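Local atomic coordinates of oxidized polyvinyl alcohol hydrolase (Pseudomonas sp., PDB entry 3WL8), a protein that hydrolyses beta-diketones such as 4,6-nonanedione and cleaves oxidized polyvinyl alcohol in the second step of polyvinyl alcohol breakdown. Residues V81-A86 with G302-Q307; V66-S71 with I98-A103; S201-V206 with A273-S278. The protein carries 1 engineered substitution. All blocks are in the same frame, centred on the assembly; numbering follows the deposited sequence.

Contact 1: V81-A86 with G302-Q307; sequences VARSGA and GHMWPQ. With OCA (octanoic acid (caprylic acid)), chain C.
G85 lays its CA over the face of the W305 indole. That CA of G85 stands 3.5 Å from the centroid of the five-membered ring of W305, only 16° from the ring normal, which makes a CH-pi contact. G85, which has no side chain, lets its CA come this close over the ring. The carbonyl O of S84 lies above the same face, offset to the rim, while CD of P306 covers the opposite one, so the indole is held between the S84-G85 backbone and the ring of the adjoining P306. Its CG is anti to the backbone N (chi1 -160°), which carries the ring across to the 81-86 turn, and its NE1 bonds to N314 beyond the contact.

The second group of side chains has R83 at its centre. The side-chain amide of Q307 lies over one face of the guanidinium, inclined to it at 52° rather than stacked. The methyl CE of M304 comes in obliquely, 3.2 Å from NH2 of R83, with the methionine chain bent at its last torsion. Between the two groups of contacts a water links the backbones: it donates to O of R83 at 2.8 Å and accepts from N of W305 at 2.9 Å.

At the far end of 302-307, H303 turns from this interface toward the ligand. Its NE2 donates to O1 of octanoic acid over 2.7 Å, while ND1 bonds to D258. A histidine paired with an acidic residue, on a loop between strand 292-298 and helix 310-322, is consistent with the histidine loop of the alpha/beta-hydrolase fold, here backed by the turn after helix 75-80.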
loop_
_atom_site.group_PDB
_atom_site.type_symbol
_atom_site.label_atom_id
_atom_site.label_comp_id
_atom_site.label_asym_id
_atom_site.label_seq_id
_atom_site.Cartn_x
_atom_site.Cartn_y
_atom_site.Cartn_z
ATOM N N VAL A 81 16.746 -1.407 -7.174
ATOM C CA VAL A 81 16.887 -2.438 -8.199
ATOM C C VAL A 81 15.749 -2.264 -9.203
ATOM O O VAL A 81 14.572 -2.230 -8.805
ATOM C CB VAL A 81 16.843 -3.849 -7.555
ATOM C CG1 VAL A 81 16.879 -4.933 -8.631
ATOM C CG2 VAL A 81 18.035 -4.017 -6.643
ATOM N N ALA A 82 16.094 -2.110 -10.491
ATOM C CA ALA A 82 15.071 -1.876 -11.504
ATOM C C ALA A 82 13.905 -2.839 -11.528
ATOM O O ALA A 82 12.759 -2.412 -11.644
ATOM C CB ALA A 82 15.718 -1.844 -12.882
ATOM N N ARG A 83 14.185 -4.139 -11.443
ATOM C CA ARG A 83 13.110 -5.120 -11.476
ATOM C C ARG A 83 12.212 -5.077 -10.241
ATOM O O ARG A 83 11.118 -5.673 -10.250
ATOM C CB ARG A 83 13.683 -6.537 -11.673
ATOM C CG ARG A 83 14.245 -6.754 -13.072
ATOM C CD ARG A 83 14.779 -8.184 -13.302
ATOM N NE ARG A 83 13.695 -9.170 -13.280
ATOM C CZ ARG A 83 13.117 -9.633 -12.167
ATOM N NH1 ARG A 83 13.516 -9.221 -10.961
ATOM N NH2 ARG A 83 12.097 -10.483 -12.268
ATOM N N SER A 84 12.657 -4.360 -9.205
ATOM C CA SER A 84 11.871 -4.234 -7.971
ATOM C C SER A 84 11.205 -2.869 -7.863
ATOM O O SER A 84 10.580 -2.568 -6.851
ATOM C CB SER A 84 12.757 -4.449 -6.736
ATOM O OG SER A 84 13.244 -5.802 -6.689
ATOM N N GLY A 85 11.368 -2.061 -8.898
ATOM C CA GLY A 85 10.748 -0.749 -8.912
ATOM C C GLY A 85 11.673 0.453 -8.846
ATOM O O GLY A 85 11.243 1.560 -9.213
ATOM N N ALA A 86 12.894 0.247 -8.359
ATOM C CA ALA A 86 13.866 1.351 -8.192
ATOM C C ALA A 86 13.140 2.632 -7.781
ATOM O O ALA A 86 13.263 3.691 -8.402
ATOM C CB ALA A 86 14.647 1.564 -9.505
ATOM N N GLY A 302 2.112 -10.098 -13.601
ATOM C CA GLY A 302 2.025 -11.069 -12.514
ATOM C C GLY A 302 2.035 -10.426 -11.141
ATOM O O GLY A 302 1.440 -9.355 -10.946
ATOM N N HIS A 303 2.680 -11.089 -10.186
ATOM C CA HIS A 303 2.757 -10.603 -8.814
ATOM C C HIS A 303 4.172 -10.119 -8.499
ATOM O O HIS A 303 4.991 -10.861 -7.921
ATOM C CB HIS A 303 2.404 -11.744 -7.845
ATOM C CG HIS A 303 2.135 -11.274 -6.453
ATOM N ND1 HIS A 303 1.139 -10.369 -6.164
ATOM C CD2 HIS A 303 2.735 -11.569 -5.268
ATOM C CE1 HIS A 303 1.134 -10.121 -4.863
ATOM N NE2 HIS A 303 2.090 -10.839 -4.297
ATOM N N MET A 304 4.474 -8.896 -8.876
ATOM C CA MET A 304 5.794 -8.312 -8.630
ATOM C C MET A 304 5.657 -6.851 -9.017
ATOM O O MET A 304 4.591 -6.407 -9.500
ATOM C CB MET A 304 6.875 -9.005 -9.487
ATOM C CG MET A 304 6.566 -8.967 -10.941
ATOM S SD MET A 304 7.649 -10.104 -11.927
ATOM C CE MET A 304 9.131 -9.902 -11.251
ATOM N N TRP A 305 6.670 -6.052 -8.756
ATOM C CA TRP A 305 6.500 -4.647 -9.153
ATOM C C TRP A 305 6.229 -4.582 -10.650
ATOM O O TRP A 305 6.817 -5.353 -11.400
ATOM C CB TRP A 305 7.798 -3.861 -8.893
ATOM C CG TRP A 305 7.553 -2.374 -8.827
ATOM C CD1 TRP A 305 7.569 -1.485 -9.877
ATOM C CD2 TRP A 305 7.108 -1.653 -7.694
ATOM N NE1 TRP A 305 7.136 -0.266 -9.457
ATOM C CE2 TRP A 305 6.847 -0.335 -8.115
ATOM C CE3 TRP A 305 6.886 -1.999 -6.344
ATOM C CZ2 TRP A 305 6.368 0.658 -7.243
ATOM C CZ3 TRP A 305 6.409 -1.019 -5.481
ATOM C CH2 TRP A 305 6.158 0.302 -5.939
ATOM N N PRO A 306 5.379 -3.641 -11.113
ATOM C CA PRO A 306 5.085 -3.494 -12.550
ATOM C C PRO A 306 6.383 -3.619 -13.352
ATOM O O PRO A 306 7.349 -2.916 -13.086
ATOM C CB PRO A 306 4.442 -2.113 -12.616
ATOM C CG PRO A 306 3.577 -2.175 -11.369
ATOM C CD PRO A 306 4.571 -2.707 -10.319
ATOM N N GLN A 307 6.388 -4.525 -14.355
ATOM C CA GLN A 307 7.577 -4.829 -15.120
ATOM C C GLN A 307 7.725 -4.176 -16.478
ATOM O O GLN A 307 8.847 -4.011 -16.965
ATOM C CB GLN A 307 7.651 -6.344 -15.343
ATOM C CG GLN A 307 7.840 -7.159 -14.035
ATOM C CD GLN A 307 9.187 -6.930 -13.367
ATOM O OE1 GLN A 307 9.275 -6.316 -12.260
ATOM N NE2 GLN A 307 10.244 -7.400 -13.998
HETATM C C1 OCA C . 2.694 -11.411 -0.681
HETATM C C2 OCA C . 2.040 -11.741 0.662
HETATM C C3 OCA C . 0.981 -12.837 0.521
HETATM C C4 OCA C . 0.299 -13.007 1.880
HETATM C C5 OCA C . -0.494 -14.314 1.926
HETATM C C6 OCA C . -1.096 -14.486 3.323
HETATM C C7 OCA C . -1.475 -15.955 3.518
HETATM C C8 OCA C . -1.773 -16.203 4.998
HETATM O O1 OCA C . 1.939 -11.390 -1.677
HETATM O O2 OCA C . 3.837 -10.909 -0.632
HETATM O O HOH W 1 9.432 -6.903 -8.360
#

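Contact 2: V66-S71 with I98-A103; sequences VPMTGS and IAPVRA. With OCA (octanoic acid (caprylic acid)), chain C.
P100 fills the apolar centre, its CD 3.7 Å from CG1 of V66 and its CG 3.8 Å from CG of M68, while A99 CB meets CG of P67 at 4.0 Å. These side chains join neighbouring parallel strands of a beta-alpha-beta unit, the short segments 66-68 and 98-100 crossing at -31° and 5.1 Å apart at their closest. The buried O of I98 has no hydrogen-bond partner in the model, although CA of V66 approaches it at 3.2 Å in a CA-H...O contact. Farther along, a water joins N of T69 to O of P100.

Beyond the strands, R102 extends alongside the 69-71 loop. T69 has OG1 anti to its N (chi1 -169°), bonded to O of E73, which leaves CG2 over one guanidinium face, 3.5 Å from NE of R102. At the guanidinium edge, NH1 gives a weak bond to O of S71, and NH2 bonds to O of R112. The OG of S71 donates to O2 of octanoic acid (2.7 Å). The chemistry implies a division: apolar packing joins the strands, where P67 and P100 lack N-H donors, and the direct hydrogen bond between the segments, a weak one, lies in the loop.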
loop_
_atom_site.group_PDB
_atom_site.type_symbol
_atom_site.label_atom_id
_atom_site.label_comp_id
_atom_site.label_asym_id
_atom_site.label_seq_id
_atom_site.Cartn_x
_atom_site.Cartn_y
_atom_site.Cartn_z
ATOM N N VAL A 66 5.983 7.364 -0.283
ATOM C CA VAL A 66 6.389 6.410 0.771
ATOM C C VAL A 66 6.200 5.014 0.183
ATOM O O VAL A 66 5.121 4.418 0.258
ATOM C CB VAL A 66 5.489 6.597 2.015
ATOM C CG1 VAL A 66 5.814 5.571 3.057
ATOM C CG2 VAL A 66 5.774 7.974 2.594
ATOM N N PRO A 67 7.260 4.492 -0.442
ATOM C CA PRO A 67 7.168 3.159 -1.049
ATOM C C PRO A 67 7.488 2.053 -0.083
ATOM O O PRO A 67 8.385 2.162 0.761
ATOM C CB PRO A 67 8.199 3.233 -2.180
ATOM C CG PRO A 67 9.323 4.089 -1.525
ATOM C CD PRO A 67 8.515 5.185 -0.817
ATOM N N MET A 68 6.760 0.956 -0.225
ATOM C CA MET A 68 6.958 -0.208 0.668
ATOM C C MET A 68 7.215 -1.474 -0.119
ATOM O O MET A 68 6.477 -1.779 -1.072
ATOM C CB MET A 68 5.713 -0.411 1.537
ATOM C CG MET A 68 5.576 0.747 2.537
ATOM S SD MET A 68 4.007 0.691 3.479
ATOM C CE MET A 68 2.781 1.188 2.241
ATOM N N THR A 69 8.236 -2.223 0.303
ATOM C CA THR A 69 8.521 -3.497 -0.343
ATOM C C THR A 69 7.484 -4.516 0.119
ATOM O O THR A 69 6.577 -4.189 0.902
ATOM C CB THR A 69 9.935 -3.954 0.037
ATOM O OG1 THR A 69 10.296 -5.061 -0.792
ATOM C CG2 THR A 69 10.008 -4.299 1.548
ATOM N N GLY A 70 7.620 -5.730 -0.392
ATOM C CA GLY A 70 6.725 -6.844 -0.057
ATOM C C GLY A 70 7.314 -7.867 0.901
ATOM O O GLY A 70 7.955 -7.512 1.872
ATOM N N SER A 71 7.101 -9.144 0.613
ATOM C CA SER A 71 7.544 -10.208 1.531
ATOM C C SER A 71 8.970 -10.640 1.382
ATOM O O SER A 71 9.607 -10.950 2.377
ATOM C CB SER A 71 6.642 -11.436 1.331
ATOM O OG SER A 71 5.294 -11.119 1.663
ATOM N N ILE A 98 10.377 8.691 1.131
ATOM C CA ILE A 98 10.615 8.378 2.538
ATOM C C ILE A 98 10.172 6.920 2.650
ATOM O O ILE A 98 8.975 6.614 2.667
ATOM C CB ILE A 98 9.769 9.263 3.412
ATOM C CG1 ILE A 98 10.011 10.739 3.056
ATOM C CG2 ILE A 98 10.134 8.991 4.892
ATOM C CD1 ILE A 98 9.008 11.704 3.811
ATOM N N ALA A 99 11.165 6.022 2.719
ATOM C CA ALA A 99 10.885 4.588 2.598
ATOM C C ALA A 99 11.113 3.886 3.909
ATOM O O ALA A 99 12.257 3.807 4.350
ATOM C CB ALA A 99 11.845 4.003 1.556
ATOM N N PRO A 100 10.058 3.287 4.498
ATOM C CA PRO A 100 10.211 2.587 5.782
ATOM C C PRO A 100 10.786 1.216 5.634
ATOM O O PRO A 100 10.499 0.528 4.680
ATOM C CB PRO A 100 8.780 2.513 6.331
ATOM C CG PRO A 100 7.928 2.417 5.017
ATOM C CD PRO A 100 8.632 3.387 4.086
ATOM N N VAL A 101 11.589 0.809 6.631
ATOM C CA VAL A 101 12.132 -0.560 6.699
ATOM C C VAL A 101 11.116 -1.360 7.520
ATOM O O VAL A 101 10.525 -0.841 8.481
ATOM C CB VAL A 101 13.512 -0.518 7.417
ATOM C CG1 VAL A 101 14.070 -1.927 7.656
ATOM C CG2 VAL A 101 14.478 0.286 6.545
ATOM N N ARG A 102 10.896 -2.616 7.132
ATOM C CA ARG A 102 9.926 -3.485 7.836
ATOM C C ARG A 102 10.427 -3.789 9.240
ATOM O O ARG A 102 11.629 -3.962 9.455
ATOM C CB ARG A 102 9.753 -4.783 7.056
ATOM C CG ARG A 102 9.159 -4.580 5.662
ATOM C CD ARG A 102 9.196 -5.872 4.848
ATOM N NE ARG A 102 10.598 -6.095 4.519
ATOM C CZ ARG A 102 11.073 -7.201 3.981
ATOM N NH1 ARG A 102 10.253 -8.190 3.659
ATOM N NH2 ARG A 102 12.394 -7.337 3.868
ATOM N N ALA A 103 9.500 -3.863 10.190
ATOM C CA ALA A 103 9.892 -4.125 11.573
ATOM C C ALA A 103 10.674 -5.449 11.697
ATOM O O ALA A 103 11.678 -5.545 12.430
ATOM C CB ALA A 103 8.614 -4.174 12.475
HETATM C C1 OCA C . 2.694 -11.411 -0.681
HETATM C C2 OCA C . 2.040 -11.741 0.662
HETATM C C3 OCA C . 0.981 -12.837 0.521
HETATM C C4 OCA C . 0.299 -13.007 1.880
HETATM C C5 OCA C . -0.494 -14.314 1.926
HETATM C C6 OCA C . -1.096 -14.486 3.323
HETATM C C7 OCA C . -1.475 -15.955 3.518
HETATM C C8 OCA C . -1.773 -16.203 4.998
HETATM O O1 OCA C . 1.939 -11.390 -1.677
HETATM O O2 OCA C . 3.837 -10.909 -0.632
HETATM O O HOH W 2 10.269 -0.822 2.219
#

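Contact 3: S201-V206 with A273-S278; sequences SGEWYV and ADYRPS. With OCA (octanoic acid (caprylic acid)), chain C.
S201 and Y275 bring their CA atoms to 5.7 Å, and W204 and S278 close to 5.0 Å, so the irregular 201-206 chain, just past strand 196-200, runs beside the passage from strand 269-274 into helix 275-288. D274 is the N-cap of that helix: its OD1 accepts from N of R276, and its OD2 makes a salt bridge with R220.

S278 supplies the direct bond between the segments. Its OG sits between the backbone N and carbonyl carbon (chi1 65°) and donates to O of G202 at 2.7 Å, tilted 24° from the carbonyl plane; its CB packs against CB of W204. E203 curls back on its own loop. OE2 receives N of W204 on its anti lone pair at 2.8 Å and N of Y205 at 2.9 Å, the latter from 47° out of the carboxylate plane. The other oxygen, OE1, accepts from a water that also takes the N-H of D274, which ties the two segments together a second time.

The ring of Y275 stands with its edge toward G202 O and the N of E203, and its CD2 lies 3.1 Å from O of S201. The side chain of E203 crosses it at about a right angle. At the tip, OH donates to O1 of octanoic acid over a very short 2.5 Å, beside a stack with the H303 ring. A phenylalanine here would probably leave O1 of the fatty acid without one of its donors and the carboxylate less firmly fixed. Y275 therefore lines the ligand pocket near A177, assigned by similarity to the charge relay but an alanine as deposited, at the C-terminal ends of the parallel strands, where the alpha/beta-hydrolase fold places its active site.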
loop_
_atom_site.group_PDB
_atom_site.type_symbol
_atom_site.label_atom_id
_atom_site.label_comp_id
_atom_site.label_asym_id
_atom_site.label_seq_id
_atom_site.Cartn_x
_atom_site.Cartn_y
_atom_site.Cartn_z
ATOM N N SER A 201 -1.218 -4.989 -6.109
ATOM C CA SER A 201 -1.413 -6.398 -5.756
ATOM C C SER A 201 -1.358 -6.639 -4.254
ATOM O O SER A 201 -0.606 -7.490 -3.766
ATOM C CB SER A 201 -0.384 -7.246 -6.488
ATOM O OG SER A 201 -0.405 -6.951 -7.889
ATOM N N GLY A 202 -2.181 -5.867 -3.555
ATOM C CA GLY A 202 -2.322 -6.015 -2.116
ATOM C C GLY A 202 -3.521 -6.879 -1.791
ATOM O O GLY A 202 -4.453 -6.990 -2.570
ATOM N N GLU A 203 -3.509 -7.455 -0.599
ATOM C CA GLU A 203 -4.645 -8.239 -0.142
ATOM C C GLU A 203 -5.678 -7.308 0.529
ATOM O O GLU A 203 -5.389 -6.132 0.904
ATOM C CB GLU A 203 -4.187 -9.257 0.905
ATOM C CG GLU A 203 -4.131 -10.743 0.404
ATOM C CD GLU A 203 -5.505 -11.340 0.133
ATOM O OE1 GLU A 203 -5.513 -12.583 -0.092
ATOM O OE2 GLU A 203 -6.568 -10.648 0.140
ATOM N N TRP A 204 -6.894 -7.873 0.643
ATOM C CA TRP A 204 -8.016 -7.276 1.357
ATOM C C TRP A 204 -8.396 -8.233 2.508
ATOM O O TRP A 204 -8.982 -7.807 3.497
ATOM C CB TRP A 204 -9.237 -7.129 0.430
ATOM C CG TRP A 204 -10.229 -6.083 0.901
ATOM C CD1 TRP A 204 -11.459 -6.305 1.446
ATOM C CD2 TRP A 204 -10.063 -4.660 0.829
ATOM N NE1 TRP A 204 -12.093 -5.103 1.723
ATOM C CE2 TRP A 204 -11.256 -4.073 1.346
ATOM C CE3 TRP A 204 -9.019 -3.825 0.384
ATOM C CZ2 TRP A 204 -11.435 -2.690 1.421
ATOM C CZ3 TRP A 204 -9.187 -2.442 0.463
ATOM C CH2 TRP A 204 -10.398 -1.884 0.977
ATOM N N TYR A 205 -8.053 -9.510 2.365
ATOM C CA TYR A 205 -8.391 -10.560 3.351
ATOM C C TYR A 205 -9.887 -10.538 3.584
ATOM O O TYR A 205 -10.383 -10.378 4.715
ATOM C CB TYR A 205 -7.657 -10.335 4.667
ATOM C CG TYR A 205 -6.142 -10.315 4.594
ATOM C CD1 TYR A 205 -5.406 -11.387 4.032
ATOM C CD2 TYR A 205 -5.441 -9.257 5.176
ATOM C CE1 TYR A 205 -3.985 -11.400 4.091
ATOM C CE2 TYR A 205 -4.032 -9.266 5.235
ATOM C CZ TYR A 205 -3.320 -10.339 4.700
ATOM O OH TYR A 205 -1.926 -10.379 4.836
ATOM N N VAL A 206 -10.621 -10.748 2.495
ATOM C CA VAL A 206 -12.081 -10.693 2.532
ATOM C C VAL A 206 -12.704 -11.566 3.644
ATOM O O VAL A 206 -12.303 -12.714 3.865
ATOM C CB VAL A 206 -12.639 -11.090 1.150
ATOM C CG1 VAL A 206 -14.174 -11.342 1.209
ATOM C CG2 VAL A 206 -12.365 -9.939 0.187
ATOM N N ALA A 273 -2.674 -16.848 -1.998
ATOM C CA ALA A 273 -3.323 -15.556 -2.250
ATOM C C ALA A 273 -3.579 -15.341 -3.736
ATOM O O ALA A 273 -2.760 -15.747 -4.558
ATOM C CB ALA A 273 -2.476 -14.399 -1.696
ATOM N N ASP A 274 -4.724 -14.745 -4.052
ATOM C CA ASP A 274 -5.078 -14.458 -5.453
ATOM C C ASP A 274 -5.455 -12.998 -5.438
ATOM O O ASP A 274 -6.366 -12.618 -4.705
ATOM C CB ASP A 274 -6.290 -15.327 -5.828
ATOM C CG ASP A 274 -6.772 -15.088 -7.242
ATOM O OD1 ASP A 274 -6.428 -14.063 -7.863
ATOM O OD2 ASP A 274 -7.548 -15.943 -7.724
ATOM N N TYR A 275 -4.759 -12.176 -6.230
ATOM C CA TYR A 275 -5.021 -10.738 -6.160
ATOM C C TYR A 275 -6.140 -10.211 -7.005
ATOM O O TYR A 275 -6.485 -9.030 -6.954
ATOM C CB TYR A 275 -3.679 -9.996 -6.366
ATOM C CG TYR A 275 -2.751 -10.397 -5.259
ATOM C CD1 TYR A 275 -1.946 -11.551 -5.360
ATOM C CD2 TYR A 275 -2.760 -9.709 -4.053
ATOM C CE1 TYR A 275 -1.201 -11.992 -4.278
ATOM C CE2 TYR A 275 -2.013 -10.148 -2.972
ATOM C CZ TYR A 275 -1.252 -11.263 -3.085
ATOM O OH TYR A 275 -0.493 -11.667 -2.010
ATOM N N ARG A 276 -6.781 -11.098 -7.740
ATOM C CA ARG A 276 -7.940 -10.681 -8.518
ATOM C C ARG A 276 -9.090 -10.270 -7.534
ATOM O O ARG A 276 -9.646 -9.170 -7.615
ATOM C CB ARG A 276 -8.401 -11.855 -9.423
ATOM C CG ARG A 276 -9.679 -11.501 -10.239
ATOM C CD ARG A 276 -10.418 -12.738 -10.781
ATOM N NE ARG A 276 -9.467 -13.513 -11.553
ATOM C CZ ARG A 276 -9.243 -13.365 -12.848
ATOM N NH1 ARG A 276 -9.947 -12.484 -13.558
ATOM N NH2 ARG A 276 -8.237 -14.039 -13.399
ATOM N N PRO A 277 -9.433 -11.149 -6.551
ATOM C CA PRO A 277 -10.522 -10.706 -5.676
ATOM C C PRO A 277 -10.159 -9.526 -4.781
ATOM O O PRO A 277 -11.020 -8.736 -4.413
ATOM C CB PRO A 277 -10.856 -11.956 -4.836
ATOM C CG PRO A 277 -9.584 -12.807 -4.923
ATOM C CD PRO A 277 -9.178 -12.589 -6.382
ATOM N N SER A 278 -8.898 -9.453 -4.376
ATOM C CA SER A 278 -8.535 -8.377 -3.468
ATOM C C SER A 278 -8.405 -7.017 -4.135
ATOM O O SER A 278 -8.758 -6.016 -3.508
ATOM C CB SER A 278 -7.276 -8.747 -2.694
ATOM O OG SER A 278 -6.189 -8.865 -3.574
HETATM C C1 OCA C . 2.694 -11.411 -0.681
HETATM C C2 OCA C . 2.040 -11.741 0.662
HETATM C C3 OCA C . 0.981 -12.837 0.521
HETATM C C4 OCA C . 0.299 -13.007 1.880
HETATM C C5 OCA C . -0.494 -14.314 1.926
HETATM C C6 OCA C . -1.096 -14.486 3.323
HETATM C C7 OCA C . -1.475 -15.955 3.518
HETATM C C8 OCA C . -1.773 -16.203 4.998
HETATM O O1 OCA C . 1.939 -11.390 -1.677
HETATM O O2 OCA C . 3.837 -10.909 -0.632
HETATM O O HOH W 3 -6.711 -13.815 -2.178
#

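Octanoic acid is what the three contacts share. Contacts 1 and 3 both supply donors to its O1, through H303 and Y275, whereas contact 2 serves O2. Contacts 1 and 3 touch each other directly: CE1 of H303 lies 3.0 Å from CE1 of Y275, although the centres of the two contacts are about 18 Å apart. Contacts 1 and 2 have centres about 14 Å apart and nearest atoms about 4 Å apart; contacts 2 and 3 come no nearer than about 7 Å between atoms. The side chains of A177, assigned by similarity to the charge relay, and Y275 are about 5 Å apart. S71, H303 and Y275, far apart in sequence, thus meet at one carboxylate.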